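Local coordinates for OxyA protein (Actinoplanes teichomyceticus, PDB 5HH3), which is a heme-dependent cytochrome P450 monooxygenase that probably catalyses a phenolic coupling step cyclising the peptide precursor of a glycopeptide antibiotic, at residues D141-F146 / F388-L393. Numbering follows the deposited sequence.
Sequences DFVPRF and FDVEAL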
loop_
_atom_site.group_PDB
_atom_site.type_symbol
_atom_site.label_atom_id
_atom_site.label_comp_id
_atom_site.label_asym_id
_atom_site.label_seq_id
_atom_site.Cartn_x
_atom_site.Cartn_y
_atom_site.Cartn_z
ATOM N N ASP B 141 -3.902 33.095 2.005
ATOM C CA ASP B 141 -3.356 31.748 1.795
ATOM C C ASP B 141 -3.010 31.501 0.317
ATOM O O ASP B 141 -3.887 31.293 -0.513
ATOM C CB ASP B 141 -4.338 30.691 2.295
ATOM C CG ASP B 141 -3.710 29.299 2.410
ATOM O OD1 ASP B 141 -2.593 29.027 1.886
ATOM O OD2 ASP B 141 -4.363 28.440 3.020
ATOM N N PHE B 142 -1.720 31.478 0.010
ATOM C CA PHE B 142 -1.248 31.292 -1.363
ATOM C C PHE B 142 -1.409 29.847 -1.917
ATOM O O PHE B 142 -1.199 29.630 -3.109
ATOM C CB PHE B 142 0.205 31.786 -1.510
ATOM C CG PHE B 142 0.311 33.262 -1.814
ATOM C CD1 PHE B 142 -0.301 34.199 -0.997
ATOM C CD2 PHE B 142 1.008 33.716 -2.931
ATOM C CE1 PHE B 142 -0.200 35.551 -1.263
ATOM C CE2 PHE B 142 1.089 35.074 -3.207
ATOM C CZ PHE B 142 0.490 35.988 -2.373
ATOM N N VAL B 143 -1.777 28.872 -1.079
ATOM C CA VAL B 143 -2.032 27.504 -1.563
ATOM C C VAL B 143 -3.291 27.474 -2.456
ATOM O O VAL B 143 -3.171 27.125 -3.617
ATOM C CB VAL B 143 -2.053 26.464 -0.412
ATOM C CG1 VAL B 143 -2.562 25.090 -0.878
ATOM C CG2 VAL B 143 -0.655 26.318 0.167
ATOM N N PRO B 144 -4.472 27.876 -1.939
ATOM C CA PRO B 144 -5.636 28.007 -2.831
ATOM C C PRO B 144 -5.580 29.200 -3.791
ATOM O O PRO B 144 -5.925 29.042 -4.959
ATOM C CB PRO B 144 -6.820 28.150 -1.873
ATOM C CG PRO B 144 -6.227 28.656 -0.613
ATOM C CD PRO B 144 -4.863 28.057 -0.528
ATOM N N ARG B 145 -5.126 30.360 -3.318
ATOM C CA ARG B 145 -5.264 31.603 -4.092
ATOM C C ARG B 145 -4.206 31.854 -5.158
ATOM O O ARG B 145 -4.455 32.620 -6.080
ATOM C CB ARG B 145 -5.364 32.822 -3.168
ATOM C CG ARG B 145 -6.414 32.681 -2.088
ATOM C CD ARG B 145 -7.769 32.408 -2.700
ATOM N NE ARG B 145 -8.805 32.473 -1.678
ATOM C CZ ARG B 145 -10.076 32.825 -1.870
ATOM N NH1 ARG B 145 -10.542 33.211 -3.054
ATOM N NH2 ARG B 145 -10.890 32.806 -0.836
ATOM N N PHE B 146 -3.035 31.253 -5.033
ATOM C CA PHE B 146 -2.013 31.372 -6.062
ATOM C C PHE B 146 -1.798 30.004 -6.710
ATOM O O PHE B 146 -1.997 29.850 -7.920
ATOM C CB PHE B 146 -0.731 31.953 -5.458
ATOM C CG PHE B 146 0.411 32.102 -6.428
ATOM C CD1 PHE B 146 0.354 33.035 -7.453
ATOM C CD2 PHE B 146 1.573 31.342 -6.280
ATOM C CE1 PHE B 146 1.405 33.196 -8.336
ATOM C CE2 PHE B 146 2.635 31.501 -7.161
ATOM C CZ PHE B 146 2.544 32.430 -8.195
ATOM N N PHE B 388 5.909 16.852 -1.911
ATOM C CA PHE B 388 5.979 18.202 -1.316
ATOM C C PHE B 388 4.658 18.965 -1.316
ATOM O O PHE B 388 4.230 19.489 -2.346
ATOM C CB PHE B 388 7.029 19.075 -2.022
ATOM C CG PHE B 388 7.542 20.219 -1.172
ATOM C CD1 PHE B 388 6.776 21.334 -0.916
ATOM C CD2 PHE B 388 8.794 20.168 -0.625
ATOM C CE1 PHE B 388 7.270 22.376 -0.122
ATOM C CE2 PHE B 388 9.296 21.206 0.176
ATOM C CZ PHE B 388 8.532 22.309 0.411
ATOM N N ASP B 389 4.064 19.057 -0.141
ATOM C CA ASP B 389 2.713 19.491 0.006
ATOM C C ASP B 389 2.594 20.537 1.118
ATOM O O ASP B 389 2.390 20.204 2.302
ATOM C CB ASP B 389 1.841 18.276 0.300
ATOM C CG ASP B 389 0.404 18.639 0.548
ATOM O OD1 ASP B 389 -0.024 19.715 0.089
ATOM O OD2 ASP B 389 -0.289 17.850 1.204
ATOM N N VAL B 390 2.722 21.801 0.728
ATOM C CA VAL B 390 2.488 22.905 1.653
ATOM C C VAL B 390 0.985 22.972 1.898
ATOM O O VAL B 390 0.225 23.245 0.980
ATOM C CB VAL B 390 2.982 24.254 1.110
ATOM C CG1 VAL B 390 2.751 25.362 2.150
ATOM C CG2 VAL B 390 4.448 24.169 0.710
ATOM N N GLU B 391 0.572 22.736 3.138
ATOM C CA GLU B 391 -0.841 22.662 3.488
ATOM C C GLU B 391 -1.530 24.039 3.566
ATOM O O GLU B 391 -2.704 24.163 3.227
ATOM C CB GLU B 391 -1.021 21.904 4.798
ATOM C CG GLU B 391 -0.534 20.460 4.702
ATOM C CD GLU B 391 -0.842 19.643 5.936
ATOM O OE1 GLU B 391 -1.085 18.427 5.795
ATOM O OE2 GLU B 391 -0.847 20.208 7.050
ATOM N N ALA B 392 -0.800 25.056 4.004
ATOM C CA ALA B 392 -1.324 26.429 4.076
ATOM C C ALA B 392 -0.137 27.391 4.099
ATOM O O ALA B 392 0.869 27.097 4.740
ATOM C CB ALA B 392 -2.185 26.603 5.315
ATOM N N LEU B 393 -0.214 28.480 3.338
ATOM C CA LEU B 393 0.891 29.426 3.237
ATOM C C LEU B 393 0.372 30.862 3.330
ATOM O O LEU B 393 0.076 31.500 2.314
ATOM C CB LEU B 393 1.664 29.187 1.947
ATOM C CG LEU B 393 2.951 29.999 1.750
ATOM C CD1 LEU B 393 4.008 29.582 2.769
ATOM C CD2 LEU B 393 3.482 29.797 0.347
HETATM O O HOH W 1 -4.701 25.815 2.402
#
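D141 and L393 bring the start of helix 142-159 against the loop leading into strand 394-396, their CA atoms 5.1 Å apart, and F142 N donates to L393 O at 2.9 Å. The return bond uses a side chain: L393 N gives a nearly straight hydrogen bond (178°) to D141 OD1, 2.8 Å away. D141 is the N-cap of the helix, and the same OD1 accepts from V143 N at 3.1 Å, the two N-H groups reaching it from opposite faces of the carboxylate. Chi1 of -167° sets D141 CG anti to the backbone N, and the carboxylate beyond it lies beside A392, whose CB sits 3.7 Å from D141 OD2. A water donates to both D141 OD2 and E391 O, tying the second oxygen to the loop. Beside this polar cluster V143 turns CG2 onto the loop, 3.3 Å from V390 O and 4.1 Å from both V390 CG1 and L393 CB. The F142 side chain leads away from the loop and touches L365 and L372, while L393 packs on W252 of helix 225-256. One aspartate thus caps the helix and holds the loop before the C-terminal strand, away from the heme site; two N-H donors on OD1 and the water on OD2 would be expected to stabilise its negative charge.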